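Local coordinates for protein metallopeptidase containing co-catalytic metalloactive site (Shewanella denitrificans OS217, PDB 3B2Y) that probably acts as a metal-dependent carboxypeptidase or related hydrolase of the peptidase M14 family, with a metal ion bound in its active site, at residues A[15-20]-A[255-260]; A[88-93]-A[103-108]; A[98-103]-A[266-271]; A[202-207]-A[245-250]. All coordinates share one frame; numbering follows the deposited sequence.

Interaction 1. Residues A[15-20]-A[255-260]; sequences SEIFNC and RRVQAN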
loop_
_atom_site.group_PDB
_atom_site.type_symbol
_atom_site.label_atom_id
_atom_site.label_comp_id
_atom_site.label_asym_id
_atom_site.label_seq_id
_atom_site.Cartn_x
_atom_site.Cartn_y
_atom_site.Cartn_z
ATOM N N SER A 15 -17.212 5.039 6.880
ATOM C CA SER A 15 -16.247 4.892 7.973
ATOM C C SER A 15 -16.769 5.604 9.192
ATOM O O SER A 15 -17.102 6.778 9.127
ATOM C CB SER A 15 -14.925 5.525 7.594
ATOM O OG SER A 15 -13.997 5.408 8.676
ATOM N N GLU A 16 -16.824 4.901 10.311
ATOM C CA GLU A 16 -17.054 5.543 11.592
ATOM C C GLU A 16 -15.767 6.191 12.132
ATOM O O GLU A 16 -15.853 7.212 12.797
ATOM C CB GLU A 16 -17.623 4.562 12.614
ATOM C CG GLU A 16 -18.148 5.233 13.876
ATOM N N ILE A 17 -14.593 5.604 11.864
ATOM C CA ILE A 17 -13.322 6.157 12.323
ATOM C C ILE A 17 -13.172 7.559 11.752
ATOM O O ILE A 17 -12.809 8.483 12.480
ATOM C CB ILE A 17 -12.098 5.296 11.882
ATOM C CG1 ILE A 17 -12.110 3.886 12.538
ATOM C CG2 ILE A 17 -10.757 6.057 12.115
ATOM C CD1 ILE A 17 -11.008 2.907 12.024
ATOM N N PHE A 18 -13.482 7.721 10.460
ATOM C CA PHE A 18 -13.244 8.999 9.778
ATOM C C PHE A 18 -14.510 9.841 9.603
ATOM O O PHE A 18 -14.447 11.001 9.178
ATOM C CB PHE A 18 -12.462 8.758 8.485
ATOM C CG PHE A 18 -11.082 8.204 8.728
ATOM C CD1 PHE A 18 -10.054 9.043 9.165
ATOM C CD2 PHE A 18 -10.828 6.858 8.573
ATOM C CE1 PHE A 18 -8.787 8.539 9.426
ATOM C CE2 PHE A 18 -9.582 6.335 8.833
ATOM C CZ PHE A 18 -8.553 7.170 9.251
ATOM N N ASN A 19 -15.645 9.266 9.969
ATOM C CA ASN A 19 -16.958 9.894 9.827
ATOM C C ASN A 19 -17.217 10.391 8.421
ATOM O O ASN A 19 -17.681 11.516 8.211
ATOM C CB ASN A 19 -17.137 11.035 10.841
ATOM C CG ASN A 19 -18.585 11.471 10.976
ATOM O OD1 ASN A 19 -19.522 10.732 10.609
ATOM N ND2 ASN A 19 -18.789 12.676 11.522
ATOM N N CYS A 20 -16.891 9.560 7.437
ATOM C CA CYS A 20 -17.171 9.925 6.080
ATOM C C CYS A 20 -17.266 8.690 5.232
ATOM O O CYS A 20 -17.019 7.592 5.699
ATOM C CB CYS A 20 -16.042 10.828 5.578
ATOM S SG CYS A 20 -14.463 10.043 5.494
ATOM N N ARG A 255 -12.769 -2.260 10.388
ATOM C CA ARG A 255 -11.855 -3.347 10.702
ATOM C C ARG A 255 -10.746 -3.495 9.646
ATOM O O ARG A 255 -9.623 -3.917 9.954
ATOM C CB ARG A 255 -12.629 -4.663 10.797
ATOM C CG ARG A 255 -11.950 -5.734 11.595
ATOM C CD ARG A 255 -12.943 -6.785 12.100
ATOM N NE ARG A 255 -12.232 -7.832 12.830
ATOM C CZ ARG A 255 -11.788 -7.712 14.078
ATOM N NH1 ARG A 255 -11.975 -6.593 14.770
ATOM N NH2 ARG A 255 -11.139 -8.721 14.640
ATOM N N ARG A 256 -11.061 -3.208 8.389
ATOM C CA ARG A 256 -10.040 -3.299 7.341
ATOM C C ARG A 256 -9.036 -2.194 7.490
ATOM O O ARG A 256 -7.865 -2.445 7.325
ATOM C CB ARG A 256 -10.657 -3.236 5.934
ATOM C CG ARG A 256 -11.274 -4.598 5.483
ATOM C CD ARG A 256 -12.593 -4.398 4.765
ATOM N NE ARG A 256 -12.437 -3.520 3.622
ATOM C CZ ARG A 256 -13.450 -2.948 2.975
ATOM N NH1 ARG A 256 -14.692 -3.209 3.328
ATOM N NH2 ARG A 256 -13.235 -2.079 2.016
ATOM N N VAL A 257 -9.512 -1.038 7.921
ATOM C CA VAL A 257 -8.667 0.124 8.188
ATOM C C VAL A 257 -7.721 -0.222 9.302
ATOM O O VAL A 257 -6.507 -0.024 9.161
ATOM C CB VAL A 257 -9.524 1.364 8.531
ATOM C CG1 VAL A 257 -8.647 2.491 9.048
ATOM C CG2 VAL A 257 -10.337 1.819 7.269
ATOM N N GLN A 258 -8.264 -0.836 10.355
ATOM C CA GLN A 258 -7.470 -1.281 11.491
ATOM C C GLN A 258 -6.424 -2.328 11.126
ATOM O O GLN A 258 -5.287 -2.230 11.573
ATOM C CB GLN A 258 -8.376 -1.775 12.637
ATOM C CG GLN A 258 -9.111 -0.620 13.299
ATOM C CD GLN A 258 -10.287 -1.087 14.169
ATOM O OE1 GLN A 258 -10.887 -2.149 13.937
ATOM N NE2 GLN A 258 -10.600 -0.301 15.185
ATOM N N ALA A 259 -6.805 -3.320 10.330
ATOM C CA ALA A 259 -5.922 -4.372 9.897
ATOM C C ALA A 259 -4.753 -3.843 9.034
ATOM O O ALA A 259 -3.607 -4.265 9.230
ATOM C CB ALA A 259 -6.695 -5.476 9.151
ATOM N N ASN A 260 -5.061 -2.983 8.078
ATOM C CA ASN A 260 -4.036 -2.271 7.259
ATOM C C ASN A 260 -3.027 -1.501 8.118
ATOM O O ASN A 260 -1.804 -1.658 7.955
ATOM C CB ASN A 260 -4.714 -1.333 6.276
ATOM C CG ASN A 260 -5.127 -2.051 4.989
ATOM O OD1 ASN A 260 -4.313 -2.237 4.088
ATOM N ND2 ASN A 260 -6.376 -2.452 4.903
#

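Interaction 2. Residues A[88-93]-A[103-108]; sequences HFLRGL and LSLLPL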
loop_
_atom_site.group_PDB
_atom_site.type_symbol
_atom_site.label_atom_id
_atom_site.label_comp_id
_atom_site.label_asym_id
_atom_site.label_seq_id
_atom_site.Cartn_x
_atom_site.Cartn_y
_atom_site.Cartn_z
ATOM N N HIS A 88 -4.849 6.212 9.399
ATOM C CA HIS A 88 -5.039 5.700 10.752
ATOM C C HIS A 88 -3.670 5.434 11.403
ATOM O O HIS A 88 -3.396 5.857 12.524
ATOM C CB HIS A 88 -5.889 4.400 10.686
ATOM C CG HIS A 88 -6.256 3.832 12.021
ATOM N ND1 HIS A 88 -5.525 2.819 12.615
ATOM C CD2 HIS A 88 -7.253 4.133 12.882
ATOM C CE1 HIS A 88 -6.068 2.519 13.784
ATOM N NE2 HIS A 88 -7.114 3.302 13.971
ATOM N N PHE A 89 -2.783 4.858 10.600
ATOM C CA PHE A 89 -1.418 4.540 10.992
ATOM C C PHE A 89 -0.666 5.817 11.361
ATOM O O PHE A 89 -0.105 5.898 12.423
ATOM C CB PHE A 89 -0.759 3.778 9.863
ATOM C CG PHE A 89 0.669 3.500 10.067
ATOM C CD1 PHE A 89 1.063 2.639 11.055
ATOM C CD2 PHE A 89 1.617 4.088 9.249
ATOM C CE1 PHE A 89 2.401 2.382 11.252
ATOM C CE2 PHE A 89 2.961 3.813 9.430
ATOM C CZ PHE A 89 3.340 2.967 10.425
ATOM N N LEU A 90 -0.738 6.812 10.504
ATOM C CA LEU A 90 -0.124 8.145 10.713
ATOM C C LEU A 90 -0.649 8.851 11.951
ATOM O O LEU A 90 0.109 9.468 12.720
ATOM C CB LEU A 90 -0.382 9.040 9.512
ATOM C CG LEU A 90 0.354 8.588 8.264
ATOM C CD1 LEU A 90 0.130 9.582 7.165
ATOM C CD2 LEU A 90 1.838 8.348 8.512
ATOM N N ARG A 91 -1.945 8.725 12.184
ATOM C CA ARG A 91 -2.514 9.304 13.404
ATOM C C ARG A 91 -1.860 8.742 14.663
ATOM O O ARG A 91 -1.771 9.455 15.658
ATOM C CB ARG A 91 -4.047 9.153 13.449
ATOM C CG ARG A 91 -4.765 10.007 12.437
ATOM C CD ARG A 91 -6.160 10.374 12.866
ATOM N NE ARG A 91 -6.796 11.167 11.819
ATOM C CZ ARG A 91 -8.111 11.341 11.666
ATOM N NH1 ARG A 91 -8.990 10.761 12.483
ATOM N NH2 ARG A 91 -8.547 12.087 10.657
ATOM N N GLY A 92 -1.388 7.494 14.627
ATOM C CA GLY A 92 -0.805 6.822 15.795
ATOM C C GLY A 92 0.674 7.112 16.052
ATOM O O GLY A 92 1.162 6.886 17.147
ATOM N N LEU A 93 1.356 7.684 15.069
ATOM C CA LEU A 93 2.811 7.880 15.077
ATOM C C LEU A 93 3.203 9.195 15.748
ATOM O O LEU A 93 2.469 10.144 15.671
ATOM C CB LEU A 93 3.286 7.995 13.626
ATOM C CG LEU A 93 3.184 6.753 12.752
ATOM C CD1 LEU A 93 3.888 6.970 11.416
ATOM C CD2 LEU A 93 3.740 5.551 13.491
ATOM N N LEU A 103 11.320 6.705 6.687
ATOM C CA LEU A 103 10.034 6.132 6.224
ATOM C C LEU A 103 9.494 7.035 5.129
ATOM O O LEU A 103 9.441 8.261 5.289
ATOM C CB LEU A 103 9.025 5.963 7.359
ATOM C CG LEU A 103 7.650 5.309 7.044
ATOM C CD1 LEU A 103 7.838 3.933 6.375
ATOM C CD2 LEU A 103 6.840 5.104 8.290
ATOM N N SER A 104 9.217 6.421 3.988
ATOM C CA SER A 104 8.564 7.113 2.867
ATOM C C SER A 104 7.158 6.590 2.695
ATOM O O SER A 104 6.907 5.431 2.941
ATOM C CB SER A 104 9.434 6.928 1.652
ATOM O OG SER A 104 10.718 7.586 1.839
ATOM N N LEU A 105 6.229 7.475 2.324
ATOM C CA LEU A 105 4.790 7.141 2.221
ATOM C C LEU A 105 4.215 7.631 0.881
ATOM O O LEU A 105 4.515 8.715 0.443
ATOM C CB LEU A 105 4.042 7.801 3.363
ATOM C CG LEU A 105 4.528 7.465 4.763
ATOM C CD1 LEU A 105 3.943 8.450 5.757
ATOM C CD2 LEU A 105 4.170 6.028 5.079
ATOM N N LEU A 106 3.539 6.758 0.176
ATOM C CA LEU A 106 2.897 7.016 -1.130
ATOM C C LEU A 106 1.412 6.595 -0.944
ATOM O O LEU A 106 1.001 5.508 -1.281
ATOM C CB LEU A 106 3.657 6.238 -2.215
ATOM C CG LEU A 106 3.472 6.461 -3.686
ATOM C CD1 LEU A 106 3.976 7.868 -4.075
ATOM C CD2 LEU A 106 4.335 5.423 -4.408
ATOM N N PRO A 107 0.621 7.465 -0.317
ATOM C CA PRO A 107 -0.658 7.105 0.232
ATOM C C PRO A 107 -1.721 6.799 -0.824
ATOM O O PRO A 107 -2.649 6.060 -0.548
ATOM C CB PRO A 107 -1.114 8.401 0.970
ATOM C CG PRO A 107 0.062 9.187 1.152
ATOM C CD PRO A 107 0.990 8.846 -0.004
ATOM N N LEU A 108 -1.627 7.429 -1.988
ATOM C CA LEU A 108 -2.735 7.394 -2.942
ATOM C C LEU A 108 -2.253 7.594 -4.368
ATOM O O LEU A 108 -2.149 8.724 -4.822
ATOM C CB LEU A 108 -3.760 8.457 -2.601
ATOM C CG LEU A 108 -5.037 8.540 -3.469
ATOM C CD1 LEU A 108 -5.725 7.105 -3.622
ATOM C CD2 LEU A 108 -6.042 9.630 -2.927
#

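Interaction 3. Residues A[98-103]-A[266-271]; sequences FERVNL and QFIAHC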
loop_
_atom_site.group_PDB
_atom_site.type_symbol
_atom_site.label_atom_id
_atom_site.label_comp_id
_atom_site.label_asym_id
_atom_site.label_seq_id
_atom_site.Cartn_x
_atom_site.Cartn_y
_atom_site.Cartn_z
ATOM N N PHE A 98 10.810 8.662 13.159
ATOM C CA PHE A 98 11.734 9.010 12.078
ATOM C C PHE A 98 13.187 9.094 12.476
ATOM O O PHE A 98 14.060 9.126 11.609
ATOM C CB PHE A 98 11.229 10.252 11.358
ATOM C CG PHE A 98 9.796 10.143 10.982
ATOM C CD1 PHE A 98 9.361 9.102 10.200
ATOM C CD2 PHE A 98 8.860 11.015 11.464
ATOM C CE1 PHE A 98 8.018 8.960 9.873
ATOM C CE2 PHE A 98 7.530 10.870 11.129
ATOM C CZ PHE A 98 7.113 9.826 10.352
ATOM N N GLU A 99 13.485 9.048 13.784
ATOM C CA GLU A 99 14.879 8.946 14.238
ATOM C C GLU A 99 15.488 7.580 14.021
ATOM O O GLU A 99 16.700 7.445 14.099
ATOM C CB GLU A 99 15.003 9.281 15.728
ATOM C CG GLU A 99 14.523 10.697 16.019
ATOM C CD GLU A 99 14.649 11.084 17.492
ATOM O OE1 GLU A 99 15.430 10.442 18.227
ATOM O OE2 GLU A 99 13.940 12.030 17.892
ATOM N N ARG A 100 14.668 6.553 13.787
ATOM C CA ARG A 100 15.229 5.232 13.572
ATOM C C ARG A 100 14.995 4.661 12.197
ATOM O O ARG A 100 15.559 3.624 11.878
ATOM C CB ARG A 100 14.813 4.264 14.674
ATOM C CG ARG A 100 13.496 3.628 14.573
ATOM C CD ARG A 100 13.430 2.510 15.636
ATOM N NE ARG A 100 12.188 1.776 15.463
ATOM C CZ ARG A 100 10.996 2.223 15.847
ATOM N NH1 ARG A 100 10.880 3.356 16.532
ATOM N NH2 ARG A 100 9.919 1.500 15.610
ATOM N N VAL A 101 14.238 5.376 11.358
ATOM C CA VAL A 101 13.916 4.892 10.018
ATOM C C VAL A 101 13.663 6.037 9.055
ATOM O O VAL A 101 13.052 7.063 9.419
ATOM C CB VAL A 101 12.730 3.884 10.075
ATOM C CG1 VAL A 101 11.475 4.577 10.572
ATOM C CG2 VAL A 101 12.475 3.180 8.690
ATOM N N ASN A 102 14.137 5.889 7.824
ATOM C CA ASN A 102 13.735 6.822 6.756
ATOM C C ASN A 102 12.455 6.264 6.186
ATOM O O ASN A 102 12.488 5.360 5.380
ATOM C CB ASN A 102 14.821 6.917 5.699
ATOM C CG ASN A 102 16.123 7.403 6.251
ATOM O OD1 ASN A 102 16.165 8.425 6.953
ATOM N ND2 ASN A 102 17.220 6.714 5.891
ATOM N N LEU A 103 11.320 6.705 6.687
ATOM C CA LEU A 103 10.034 6.132 6.224
ATOM C C LEU A 103 9.494 7.035 5.129
ATOM O O LEU A 103 9.441 8.261 5.289
ATOM C CB LEU A 103 9.025 5.963 7.359
ATOM C CG LEU A 103 7.650 5.309 7.044
ATOM C CD1 LEU A 103 7.838 3.933 6.375
ATOM C CD2 LEU A 103 6.840 5.104 8.290
ATOM N N GLN A 266 3.446 -3.713 11.932
ATOM C CA GLN A 266 4.302 -4.932 11.944
ATOM C C GLN A 266 5.467 -4.814 10.952
ATOM O O GLN A 266 6.602 -5.323 11.205
ATOM C CB GLN A 266 3.432 -6.157 11.641
ATOM C CG GLN A 266 4.200 -7.498 11.571
ATOM C CD GLN A 266 5.026 -7.746 12.763
ATOM O OE1 GLN A 266 4.611 -7.444 13.870
ATOM N NE2 GLN A 266 6.221 -8.300 12.567
ATOM N N PHE A 267 5.221 -4.170 9.813
ATOM C CA PHE A 267 6.275 -4.031 8.773
ATOM C C PHE A 267 7.437 -3.215 9.375
ATOM O O PHE A 267 8.608 -3.576 9.293
ATOM C CB PHE A 267 5.628 -3.354 7.548
ATOM C CG PHE A 267 6.588 -2.850 6.511
ATOM C CD1 PHE A 267 7.306 -3.723 5.701
ATOM C CD2 PHE A 267 6.750 -1.507 6.294
ATOM C CE1 PHE A 267 8.177 -3.222 4.696
ATOM C CE2 PHE A 267 7.607 -1.040 5.306
ATOM C CZ PHE A 267 8.333 -1.901 4.544
ATOM N N ILE A 268 7.069 -2.125 10.011
ATOM C CA ILE A 268 7.997 -1.231 10.711
ATOM C C ILE A 268 8.667 -1.906 11.899
ATOM O O ILE A 268 9.863 -1.783 12.050
ATOM C CB ILE A 268 7.311 0.061 11.171
ATOM C CG1 ILE A 268 6.981 0.980 9.980
ATOM C CG2 ILE A 268 8.219 0.852 12.172
ATOM C CD1 ILE A 268 6.862 2.427 10.426
ATOM N N ALA A 269 7.914 -2.666 12.701
ATOM C CA ALA A 269 8.518 -3.440 13.778
ATOM C C ALA A 269 9.602 -4.443 13.306
ATOM O O ALA A 269 10.586 -4.688 14.018
ATOM C CB ALA A 269 7.458 -4.182 14.591
ATOM N N HIS A 270 9.403 -5.050 12.141
ATOM C CA HIS A 270 10.334 -6.072 11.629
ATOM C C HIS A 270 11.525 -5.423 11.009
ATOM O O HIS A 270 12.648 -5.819 11.269
ATOM C CB HIS A 270 9.673 -6.985 10.588
ATOM C CG HIS A 270 10.551 -8.123 10.198
ATOM N ND1 HIS A 270 11.459 -8.050 9.169
ATOM C CD2 HIS A 270 10.714 -9.332 10.759
ATOM C CE1 HIS A 270 12.135 -9.179 9.104
ATOM N NE2 HIS A 270 11.683 -9.983 10.042
ATOM N N CYS A 271 11.255 -4.351 10.250
ATOM C CA CYS A 271 12.248 -3.717 9.378
ATOM C C CYS A 271 12.987 -2.555 10.004
ATOM O O CYS A 271 14.077 -2.206 9.554
ATOM C CB CYS A 271 11.587 -3.253 8.090
ATOM S SG CYS A 271 10.998 -4.632 7.072
#

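Interaction 4. Residues A[202-207]-A[245-250]; sequences QYFKLA and SETPGQ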
loop_
_atom_site.group_PDB
_atom_site.type_symbol
_atom_site.label_atom_id
_atom_site.label_comp_id
_atom_site.label_asym_id
_atom_site.label_seq_id
_atom_site.Cartn_x
_atom_site.Cartn_y
_atom_site.Cartn_z
ATOM N N GLN A 202 -4.807 -11.633 12.969
ATOM C CA GLN A 202 -5.458 -11.162 14.203
ATOM C C GLN A 202 -6.861 -10.589 13.896
ATOM O O GLN A 202 -7.745 -10.585 14.753
ATOM C CB GLN A 202 -4.635 -10.054 14.907
ATOM C CG GLN A 202 -3.145 -10.315 15.206
ATOM C CD GLN A 202 -2.313 -9.003 15.381
ATOM O OE1 GLN A 202 -2.424 -8.013 14.595
ATOM N NE2 GLN A 202 -1.443 -9.014 16.400
ATOM N N TYR A 203 -7.060 -10.121 12.661
ATOM C CA TYR A 203 -8.289 -9.463 12.249
ATOM C C TYR A 203 -9.249 -10.344 11.428
ATOM O O TYR A 203 -10.465 -10.239 11.576
ATOM C CB TYR A 203 -7.956 -8.179 11.477
ATOM C CG TYR A 203 -7.412 -7.111 12.377
ATOM C CD1 TYR A 203 -8.259 -6.243 13.069
ATOM C CD2 TYR A 203 -6.041 -6.995 12.583
ATOM C CE1 TYR A 203 -7.721 -5.258 13.937
ATOM C CE2 TYR A 203 -5.508 -6.028 13.427
ATOM C CZ TYR A 203 -6.343 -5.165 14.100
ATOM O OH TYR A 203 -5.791 -4.213 14.945
ATOM N N PHE A 204 -8.700 -11.174 10.540
ATOM C CA PHE A 204 -9.498 -11.992 9.613
ATOM C C PHE A 204 -8.948 -13.397 9.532
ATOM O O PHE A 204 -7.802 -13.636 9.892
ATOM C CB PHE A 204 -9.526 -11.383 8.195
ATOM C CG PHE A 204 -9.894 -9.932 8.168
ATOM C CD1 PHE A 204 -11.206 -9.538 8.431
ATOM C CD2 PHE A 204 -8.937 -8.973 7.918
ATOM C CE1 PHE A 204 -11.557 -8.182 8.417
ATOM C CE2 PHE A 204 -9.276 -7.609 7.892
ATOM C CZ PHE A 204 -10.600 -7.231 8.181
ATOM N N LYS A 205 -9.780 -14.324 9.075
ATOM C CA LYS A 205 -9.344 -15.686 8.779
ATOM C C LYS A 205 -8.446 -15.625 7.559
ATOM O O LYS A 205 -8.703 -14.828 6.623
ATOM C CB LYS A 205 -10.542 -16.624 8.549
ATOM C CG LYS A 205 -11.113 -17.183 9.853
ATOM N N LEU A 206 -7.374 -16.406 7.628
ATOM C CA LEU A 206 -6.411 -16.584 6.537
ATOM C C LEU A 206 -7.032 -17.377 5.411
ATOM O O LEU A 206 -7.744 -18.401 5.657
ATOM C CB LEU A 206 -5.172 -17.381 7.013
ATOM C CG LEU A 206 -4.343 -16.715 8.095
ATOM C CD1 LEU A 206 -3.115 -17.557 8.359
ATOM C CD2 LEU A 206 -3.999 -15.248 7.721
ATOM N N ALA A 207 -6.699 -16.985 4.190
ATOM C CA ALA A 207 -7.069 -17.772 3.032
ATOM C C ALA A 207 -6.257 -19.048 2.972
ATOM O O ALA A 207 -5.032 -18.997 3.011
ATOM C CB ALA A 207 -6.886 -17.004 1.786
ATOM N N SER A 245 -0.075 -6.662 1.216
ATOM C CA SER A 245 -1.164 -7.229 2.009
ATOM C C SER A 245 -2.458 -7.128 1.222
ATOM O O SER A 245 -2.673 -6.193 0.415
ATOM C CB SER A 245 -1.281 -6.541 3.351
ATOM O OG SER A 245 -1.296 -5.147 3.208
ATOM N N GLU A 246 -3.343 -8.078 1.473
ATOM C CA GLU A 246 -4.654 -8.102 0.856
ATOM C C GLU A 246 -5.706 -8.302 1.950
ATOM O O GLU A 246 -5.922 -9.464 2.397
ATOM C CB GLU A 246 -4.742 -9.270 -0.120
ATOM C CG GLU A 246 -3.847 -9.143 -1.358
ATOM C CD GLU A 246 -4.427 -8.235 -2.430
ATOM O OE1 GLU A 246 -5.545 -7.699 -2.242
ATOM O OE2 GLU A 246 -3.746 -8.053 -3.468
ATOM N N THR A 247 -6.339 -7.207 2.385
ATOM C CA THR A 247 -7.509 -7.310 3.281
ATOM C C THR A 247 -8.803 -7.641 2.476
ATOM O O THR A 247 -8.934 -7.278 1.288
ATOM C CB THR A 247 -7.633 -6.059 4.187
ATOM O OG1 THR A 247 -7.568 -4.868 3.393
ATOM C CG2 THR A 247 -6.477 -6.012 5.246
ATOM N N PRO A 248 -9.750 -8.371 3.090
ATOM C CA PRO A 248 -10.985 -8.794 2.429
ATOM C C PRO A 248 -12.020 -7.677 2.337
ATOM O O PRO A 248 -12.445 -7.146 3.376
ATOM C CB PRO A 248 -11.511 -9.899 3.342
ATOM C CG PRO A 248 -10.851 -9.659 4.677
ATOM C CD PRO A 248 -9.632 -8.886 4.464
ATOM N N GLY A 249 -12.455 -7.355 1.125
ATOM C CA GLY A 249 -13.375 -6.225 0.932
ATOM C C GLY A 249 -14.817 -6.456 1.364
ATOM O O GLY A 249 -15.629 -5.496 1.466
ATOM N N GLN A 250 -15.160 -7.726 1.576
ATOM C CA GLN A 250 -16.503 -8.092 2.000
ATOM C C GLN A 250 -16.668 -8.044 3.502
ATOM O O GLN A 250 -17.707 -8.410 4.002
ATOM C CB GLN A 250 -16.867 -9.488 1.461
ATOM C CG GLN A 250 -17.038 -9.462 -0.046
ATOM C CD GLN A 250 -18.029 -8.404 -0.463
ATOM O OE1 GLN A 250 -19.199 -8.446 -0.052
ATOM N NE2 GLN A 250 -17.565 -7.418 -1.245
#

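Interaction 1. Residues A[15-20]-A[255-260]
I17 and F18 meet V257 where a small beta hairpin, closed by a G1 beta bulge at N19 and C20 facing S15, rests on helix 253-271. The side chains of I17 and V257 lie alongside one another, running opposite ways. CD1 of I17 lies 3.8 Å from CG1 of V257, and the same methyl is 4.2 Å from CG of Q258, so it bears on two successive residues of the helix. F18 runs at a slant to V257 and offers the edge of its ring: V257 CG1 sits in the ring plane, 4.0 Å from F18 CE2. One valine methyl thus serves both hairpin residues, placed there by a chi1 of 170° that turns CG1 anti to the backbone N. The second branch of I17 stays within the turn, with CG2 standing 3.5 Å above one face of the F18 ring, offset toward its rim. W84 and R91 of helix 81-92 also border that ring. Within the turn, an ST motif links S15 OG to F18 N, which donates at 3.0 Å. D254, in the first turn of the helix, ties down the hairpin by bonding S15 OG and the backbone N of E16 and I17. Further along, N260 N and N260 ND2 grip R256 O from opposite faces of its carbonyl plane, ND2 at 2.8 Å.

Interaction 2. Residues A[88-93]-A[103-108]
In the beta-alpha-beta unit formed by strand 68-73, helix 81-92 and strand 102-106, L90 and F89 of the helix pack on L105 and L103 of the second strand. L90 and L105 meet end to end, L90 CD2 only 3.5 Å from L105 CD1, a close approach for two methyls. Both hold CG anti to their own carbonyl carbon (chi1 -68° in L90, -56° in L105), and from there the branched ends converge between helix and strand. F89 meets L103 by its ring edge, with L103 CD2 near the ring plane and 4.2 Å from F89 CE2. One face of the same ring is covered by CD2 of L93, the residue just past the helix, 4.0 Å above the plane and toward the rim. The apolar layer extends beyond the pair: L32 of helix 25-39 touches L90, and I71 of strand 68-73 touches both F89 and L103. Between the two inward leucines, S104 has its backbone bonded to L69 and I71, pairing the strand in parallel with its neighbour. A helix laid over two adjacent parallel strands by branched and aromatic side chains is typical of the beta-alpha-beta crossover in alpha/beta folds.

Interaction 3. Residues A[98-103]-A[266-271]
I268 of helix 253-271 drives its side chain between L103 and R100. Its CB points toward the 98-103 segment and splits the chain into two arms that find different partners. The shorter arm, CG2, lies anti to the backbone N and ends 3.9 Å from R100 NH2, an oblique approach to the guanidinium. R100 gets there by a long reach: its chain is extended from CG to NE, NE is bonded to A272 O just past the helix end, and the aliphatic branch of I268 meets the far nitrogen. The longer arm leaves through CG1, anti to the carbonyl carbon (chi1 -71°), which stays 4.5 Å from L103 CD2 and chiefly carries the next atom forward. This helix packs against the margin of the mixed sheet of the M14 fold, where 102-106 is an outermost strand and 68-73 its parallel neighbour; F267, C271 and V101 all touch L69 of that neighbour. At the tip, I268 CD1 presses on L103 CD2 at 3.4 Å, tighter than normal for two methyls, while L103 CD1 stands back at 4.4 Å from the same I268 CD1. The two side chains run nearly perpendicular to each other. V101 stands further off, its CG1 5.1 Å from I268 CD1, and L97 of the preceding loop also touches I268.

Interaction 4. Residues A[202-207]-A[245-250]
F204 spreads its ring over P248 and brushes T247 at the end of strand 242-248. The strand segment begins at S245, whose backbone pairs with T168 and H170 of strand 165-172. E246 follows, the predicted proton donor/acceptor; its side chain faces H170, a nickel ligand, and D172. T247 CG2 comes obliquely to the F204 ring, 4.2 Å from CE2, while T247 OG1 bonds to E171 OE1 and N260 ND2. P248 makes the main contact, a CH-pi interaction: its CG stands 3.7 Å from the F204 ring centroid and 14° off the normal, with P248 CD 3.5 Å from F204 CD2. Y203 CB lies 3.7 Å above the opposite face, toward the rim, so both faces of the ring have a neighbour, and a chi1 of -50° swings it anti to the F204 carbonyl carbon and in over the proline. An alanine at F204 is likely to strip P248 of its aromatic cover and open a gap between the loop and the strand end. G249 then turns the chain to Q250, whose NE2 bonds to V173 O. The loop with F204 follows helix 191-201 and is wedged between the strand end and helix 253-271, where A259 touches F204 and R255 NE bonds to Y203 O.

In the fold
All four contacts lie within the M14 peptidase range and gather around the six-stranded mixed sheet. Interactions 2 and 3 share L103 on the outermost strand 102-106; their centres are 12 Å apart, and F89 joins them by packing on I268. Helix 253-271 links interactions 1 and 3, at its start and its end, with centres 23 Å apart. Interaction 1 touches both interaction 2, through H88 and R91, and interaction 4, through N260 and R255. Along the chain, interactions 2 and 4 are nested inside the long loop that interaction 1 closes, so the C-terminal helix binds N-terminal hairpin, sheet margin and the strand carrying predicted catalytic E246 into one domain.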